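Local structure of glutathione transferase (Leptospira interrogans serovar Lai, 3UBK) at residues T97-Y102 and K134-V139; S127-G132 and N176-L181. The protein probably acts as a glutathione transferase, binding glutathione and joining it to substrates as its family generally does. All blocks are in the same frame, centred on the assembly; numbering follows the deposited sequence.

In the fold
From the N terminus, the chain first builds the small four-stranded mixed sheet and its helices, then enters the all-helical part. There helix 86-111 runs out and helix 119-139 comes back, and interaction 1 (97-102 with 134-139) closes this hairpin. The earlier part of helix 119-139, 127-132, finds its partner later in the chain, in 176-181, the loop between helices 153-169 and 185-193; that pairing is interaction 2. The two loops therefore cross, their segments alternating along the chain. With centres 11 Å apart, they hold helix 119-139 between helix 86-111 and the 176-181 loop, and they adjoin where Ile98 CG2 packs on Gly132 O.

Interaction 1: T97-Y102 and K134-V139; sequences TIIETY and KALQRV
Ile98, the residue of 97-102 that reaches both Leu136 and Val139, also sets its CG1 at the edge of the Tyr102 ring, in the ring plane, while Thr101 CB lies 4.0 Å above one face of the Tyr102 ring, offset toward the rim. Across the interface the contact is wholly apolar. A chi1 of -69° sets CG1 of Ile98 beside the backbone N and leaves CG2 anti to it, pointing at Leu136, whose CB it approaches at 4.0 Å. The other branch of Ile98, through CG1, ends in CD1, 4.0 Å from Val139 CG2. Ile98 thus divides its two branches between two partners on the opposing helix. The short segment axes run nearly antiparallel, at 168°, and approach to 10.1 Å. This is the pairing of helices 86-111 and 119-139, the first two of the helical C-terminal domain of the glutathione transferase fold, and it is mostly buried. Leu136 answers Ile99 with its forked end: CD1 and CD2 each stand 4.0 Å from Ile99 CG1, so the methylene meets both prongs. The trans first torsion of Leu136 (chi1 -175°) carries that fork toward helix 86-111, where Ile95 and Leu103 extend the same apolar surface. Ile99 in turn packs on His161 and Leu162 of helix 153-169. Two of the polar side chains, Tyr102 and Arg138, reach the dimer partner: Tyr102 OH is hydrogen-bonded to Glu63 of the second subunit, Arg138 forms a salt bridge with Glu40 of that subunit, and Met48 of the second subunit lies against Tyr102 and Ala135.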
loop_
_atom_site.group_PDB
_atom_site.type_symbol
_atom_site.label_atom_id
_atom_site.label_comp_id
_atom_site.label_asym_id
_atom_site.label_seq_id
_atom_site.Cartn_x
_atom_site.Cartn_y
_atom_site.Cartn_z
ATOM N N THR A 97 -1.956 0.854 -6.573
ATOM C CA THR A 97 -1.347 -0.290 -5.897
ATOM C C THR A 97 -0.525 -1.152 -6.845
ATOM O O THR A 97 0.604 -1.531 -6.529
ATOM C CB THR A 97 -2.409 -1.155 -5.187
ATOM O OG1 THR A 97 -2.997 -0.389 -4.128
ATOM C CG2 THR A 97 -1.783 -2.404 -4.596
ATOM N N ILE A 98 -1.086 -1.463 -8.008
ATOM C CA ILE A 98 -0.352 -2.258 -8.986
ATOM C C ILE A 98 0.960 -1.577 -9.355
ATOM O O ILE A 98 2.019 -2.212 -9.366
ATOM C CB ILE A 98 -1.173 -2.498 -10.263
ATOM C CG1 ILE A 98 -2.344 -3.438 -9.975
ATOM C CG2 ILE A 98 -0.277 -3.066 -11.374
ATOM C CD1 ILE A 98 -3.457 -3.350 -11.023
ATOM N N ILE A 99 0.896 -0.282 -9.655
ATOM C CA ILE A 99 2.108 0.448 -10.013
ATOM C C ILE A 99 3.154 0.427 -8.912
ATOM O O ILE A 99 4.337 0.195 -9.173
ATOM C CB ILE A 99 1.824 1.910 -10.419
ATOM C CG1 ILE A 99 1.071 1.937 -11.745
ATOM C CG2 ILE A 99 3.144 2.687 -10.494
ATOM C CD1 ILE A 99 0.408 3.267 -12.069
ATOM N N GLU A 100 2.739 0.647 -7.671
ATOM C CA GLU A 100 3.706 0.716 -6.580
ATOM C C GLU A 100 4.202 -0.640 -6.098
ATOM O O GLU A 100 5.405 -0.833 -5.887
ATOM C CB GLU A 100 3.126 1.476 -5.381
ATOM C CG GLU A 100 3.146 2.957 -5.546
ATOM C CD GLU A 100 2.787 3.673 -4.277
ATOM O OE1 GLU A 100 2.384 3.018 -3.294
ATOM O OE2 GLU A 100 2.903 4.903 -4.260
ATOM N N THR A 101 3.274 -1.567 -5.895
ATOM C CA THR A 101 3.602 -2.832 -5.236
ATOM C C THR A 101 4.130 -3.890 -6.189
ATOM O O THR A 101 5.033 -4.645 -5.842
ATOM C CB THR A 101 2.398 -3.389 -4.441
ATOM O OG1 THR A 101 1.944 -2.384 -3.528
ATOM C CG2 THR A 101 2.802 -4.624 -3.638
ATOM N N TYR A 102 3.591 -3.948 -7.386
ATOM C CA TYR A 102 3.950 -4.977 -8.320
ATOM C C TYR A 102 4.871 -4.507 -9.433
ATOM O O TYR A 102 5.353 -5.301 -10.192
ATOM C CB TYR A 102 2.696 -5.598 -8.907
ATOM C CG TYR A 102 1.676 -5.971 -7.883
ATOM C CD1 TYR A 102 2.011 -6.697 -6.786
ATOM C CD2 TYR A 102 0.377 -5.600 -8.025
ATOM C CE1 TYR A 102 1.087 -7.032 -5.868
ATOM C CE2 TYR A 102 -0.543 -5.929 -7.124
ATOM C CZ TYR A 102 -0.191 -6.631 -6.039
ATOM O OH TYR A 102 -1.137 -6.948 -5.130
ATOM N N LYS A 134 1.150 -6.347 -17.849
ATOM C CA LYS A 134 -0.025 -6.953 -18.465
ATOM C C LYS A 134 -1.245 -6.859 -17.554
ATOM O O LYS A 134 -2.379 -6.733 -18.023
ATOM C CB LYS A 134 0.255 -8.417 -18.846
ATOM C CG LYS A 134 1.479 -8.594 -19.735
ATOM C CD LYS A 134 1.589 -10.008 -20.278
ATOM C CE LYS A 134 2.806 -10.155 -21.182
ATOM N NZ LYS A 134 2.895 -11.517 -21.781
ATOM N N ALA A 135 -1.016 -6.937 -16.249
ATOM C CA ALA A 135 -2.098 -6.704 -15.291
ATOM C C ALA A 135 -2.547 -5.248 -15.374
ATOM O O ALA A 135 -3.733 -4.968 -15.538
ATOM C CB ALA A 135 -1.635 -7.039 -13.877
ATOM N N LEU A 136 -1.590 -4.333 -15.256
ATOM C CA LEU A 136 -1.858 -2.890 -15.363
ATOM C C LEU A 136 -2.619 -2.561 -16.641
ATOM O O LEU A 136 -3.619 -1.850 -16.615
ATOM C CB LEU A 136 -0.551 -2.091 -15.290
ATOM C CG LEU A 136 -0.658 -0.557 -15.272
ATOM C CD1 LEU A 136 -1.479 -0.091 -14.072
ATOM C CD2 LEU A 136 0.725 0.079 -15.269
ATOM N N GLN A 137 -2.157 -3.102 -17.763
ATOM C CA GLN A 137 -2.825 -2.872 -19.042
ATOM C C GLN A 137 -4.331 -3.104 -18.938
ATOM O O GLN A 137 -5.123 -2.458 -19.619
ATOM C CB GLN A 137 -2.210 -3.763 -20.135
ATOM C CG GLN A 137 -2.687 -3.450 -21.547
ATOM C CD GLN A 137 -2.191 -2.103 -22.044
ATOM O OE1 GLN A 137 -0.986 -1.869 -22.136
ATOM N NE2 GLN A 137 -3.122 -1.204 -22.354
ATOM N N ARG A 138 -4.739 -4.017 -18.067
ATOM C CA ARG A 138 -6.152 -4.355 -17.962
ATOM C C ARG A 138 -7.028 -3.260 -17.337
ATOM O O ARG A 138 -8.222 -3.187 -17.628
ATOM C CB ARG A 138 -6.335 -5.669 -17.187
ATOM C CG ARG A 138 -5.816 -6.924 -17.904
ATOM C CD ARG A 138 -6.179 -8.200 -17.115
ATOM N NE ARG A 138 -5.281 -9.308 -17.433
ATOM C CZ ARG A 138 -5.620 -10.362 -18.173
ATOM N NH1 ARG A 138 -6.850 -10.472 -18.661
ATOM N NH2 ARG A 138 -4.731 -11.314 -18.410
ATOM N N VAL A 139 -6.460 -2.424 -16.467
ATOM C CA VAL A 139 -7.283 -1.437 -15.747
ATOM C C VAL A 139 -7.084 0.030 -16.177
ATOM O O VAL A 139 -7.903 0.892 -15.834
ATOM C CB VAL A 139 -7.133 -1.540 -14.197
ATOM C CG1 VAL A 139 -7.923 -2.725 -13.633
ATOM C CG2 VAL A 139 -5.685 -1.624 -13.800
#

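Interaction 2: S127-G132 and N176-L181; sequences STLVKG and NHPLDL
Leu129 meets Pro178 first through CB, which sits 3.8 Å from CG and 3.9 Å from CB of the proline ring. From there CG stands anti to the carbonyl carbon (chi1 -63°), and the methyl CD1 of Leu129 comes up to the same CB-CG edge of the ring, 3.9 Å from Pro178 CG. The proline thus lies against the base of the leucine and one of its prongs, while Leu169 of helix 153-169 and Pro106 of helix 86-111 also pack on this side chain. The backbones come close as well, the CA atoms of Val130 and Pro178 being 5.3 Å apart. The next residue opens a second apolar patch: Val130 spreads CG1 and CG2 at the CD1 methyl of Leu181, with CG2 the nearer at 3.8 Å. Here a loop of the helical C-terminal domain, the connection between helices 153-169 and 185-193, is laid on the flank of helix 119-139, away from the glutathione site. Its 178-181 stretch has helix-like backbone angles, and Leu181 N bonds Pro178 O at 2.8 Å, bending the chain so that Pro178 and Leu181 face the same helix. Just ahead of the proline, His177 ND1 accepts the N-H of Leu179 at 3.3 Å, in the ring plane but bent at 143°, and NE2 makes a weak hydrogen bond to Asp166 O, so both nitrogens have a partner, though neither bond is strong. Asn176 O is hydrogen-bonded to NE2 of His126, one turn before Val130 on helix 119-139, and Ile133 takes up Leu179 and Leu181 one turn farther on.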
loop_
_atom_site.group_PDB
_atom_site.type_symbol
_atom_site.label_atom_id
_atom_site.label_comp_id
_atom_site.label_asym_id
_atom_site.label_seq_id
_atom_site.Cartn_x
_atom_site.Cartn_y
_atom_site.Cartn_z
ATOM N N SER A 127 10.587 -10.879 -15.711
ATOM C CA SER A 127 9.322 -11.573 -15.928
ATOM C C SER A 127 8.258 -11.039 -14.974
ATOM O O SER A 127 7.087 -10.938 -15.332
ATOM C CB SER A 127 9.486 -13.085 -15.752
ATOM O OG SER A 127 9.991 -13.393 -14.465
ATOM N N THR A 128 8.672 -10.709 -13.757
ATOM C CA THR A 128 7.761 -10.122 -12.776
ATOM C C THR A 128 7.171 -8.808 -13.295
ATOM O O THR A 128 5.966 -8.582 -13.194
ATOM C CB THR A 128 8.465 -9.890 -11.430
ATOM O OG1 THR A 128 8.855 -11.151 -10.879
ATOM C CG2 THR A 128 7.535 -9.196 -10.443
ATOM N N LEU A 129 8.024 -7.958 -13.869
ATOM C CA LEU A 129 7.595 -6.664 -14.399
ATOM C C LEU A 129 6.653 -6.828 -15.579
ATOM O O LEU A 129 5.651 -6.124 -15.684
ATOM C CB LEU A 129 8.801 -5.815 -14.811
ATOM C CG LEU A 129 9.758 -5.414 -13.689
ATOM C CD1 LEU A 129 10.850 -4.512 -14.231
ATOM C CD2 LEU A 129 9.011 -4.723 -12.558
ATOM N N VAL A 130 6.978 -7.760 -16.472
ATOM C CA VAL A 130 6.122 -8.046 -17.618
ATOM C C VAL A 130 4.753 -8.530 -17.140
ATOM O O VAL A 130 3.717 -8.198 -17.721
ATOM C CB VAL A 130 6.758 -9.112 -18.563
ATOM C CG1 VAL A 130 5.730 -9.634 -19.541
ATOM C CG2 VAL A 130 7.952 -8.521 -19.314
ATOM N N LYS A 131 4.752 -9.328 -16.081
ATOM C CA LYS A 131 3.499 -9.752 -15.473
ATOM C C LYS A 131 2.705 -8.541 -14.928
ATOM O O LYS A 131 1.506 -8.412 -15.173
ATOM C CB LYS A 131 3.782 -10.749 -14.355
ATOM C CG LYS A 131 2.554 -11.323 -13.684
ATOM C CD LYS A 131 2.972 -12.251 -12.544
ATOM C CE LYS A 131 1.777 -12.813 -11.794
ATOM N NZ LYS A 131 2.226 -13.471 -10.533
ATOM N N GLY A 132 3.383 -7.665 -14.196
ATOM C CA GLY A 132 2.733 -6.473 -13.630
ATOM C C GLY A 132 2.156 -5.563 -14.700
ATOM O O GLY A 132 1.060 -5.016 -14.547
ATOM N N ASN A 176 14.389 -4.871 -24.486
ATOM C CA ASN A 176 13.589 -5.685 -23.624
ATOM C C ASN A 176 12.681 -4.989 -22.603
ATOM O O ASN A 176 12.128 -5.646 -21.741
ATOM C CB ASN A 176 14.549 -6.584 -22.886
ATOM C CG ASN A 176 14.032 -7.933 -22.768
ATOM O OD1 ASN A 176 13.081 -8.269 -23.432
ATOM N ND2 ASN A 176 14.637 -8.739 -21.925
ATOM N N HIS A 177 12.550 -3.672 -22.677
ATOM C CA HIS A 177 11.889 -2.925 -21.618
ATOM C C HIS A 177 10.445 -3.265 -21.432
ATOM O O HIS A 177 9.629 -3.055 -22.287
ATOM C CB HIS A 177 11.989 -1.442 -21.922
ATOM C CG HIS A 177 12.175 -0.589 -20.714
ATOM N ND1 HIS A 177 11.168 -0.354 -19.814
ATOM C CD2 HIS A 177 13.249 0.090 -20.262
ATOM C CE1 HIS A 177 11.616 0.423 -18.852
ATOM N NE2 HIS A 177 12.876 0.707 -19.100
ATOM N N PRO A 178 10.143 -3.709 -20.237
ATOM C CA PRO A 178 8.780 -4.042 -19.827
ATOM C C PRO A 178 7.802 -2.915 -20.157
ATOM O O PRO A 178 6.721 -3.162 -20.688
ATOM C CB PRO A 178 8.906 -4.203 -18.308
ATOM C CG PRO A 178 10.333 -4.603 -18.092
ATOM C CD PRO A 178 11.112 -3.859 -19.139
ATOM N N LEU A 179 8.187 -1.681 -19.848
ATOM C CA LEU A 179 7.297 -0.546 -20.062
ATOM C C LEU A 179 6.858 -0.382 -21.508
ATOM O O LEU A 179 5.787 0.158 -21.779
ATOM C CB LEU A 179 7.923 0.746 -19.544
ATOM C CG LEU A 179 7.297 1.190 -18.230
ATOM C CD1 LEU A 179 7.886 2.513 -17.783
ATOM C CD2 LEU A 179 5.793 1.300 -18.417
ATOM N N ASP A 180 7.686 -0.847 -22.436
ATOM C CA ASP A 180 7.336 -0.774 -23.847
ATOM C C ASP A 180 6.065 -1.572 -24.112
ATOM O O ASP A 180 5.390 -1.376 -25.125
ATOM C CB ASP A 180 8.495 -1.276 -24.709
ATOM C CG ASP A 180 9.734 -0.407 -24.573
ATOM O OD1 ASP A 180 9.682 0.772 -24.984
ATOM O OD2 ASP A 180 10.759 -0.898 -24.055
ATOM N N LEU A 181 5.730 -2.463 -23.185
ATOM C CA LEU A 181 4.523 -3.275 -23.312
ATOM C C LEU A 181 3.254 -2.539 -22.863
ATOM O O LEU A 181 2.144 -2.923 -23.241
ATOM C CB LEU A 181 4.689 -4.587 -22.540
ATOM C CG LEU A 181 5.840 -5.473 -23.034
ATOM C CD1 LEU A 181 6.224 -6.522 -21.992
ATOM C CD2 LEU A 181 5.486 -6.126 -24.373
#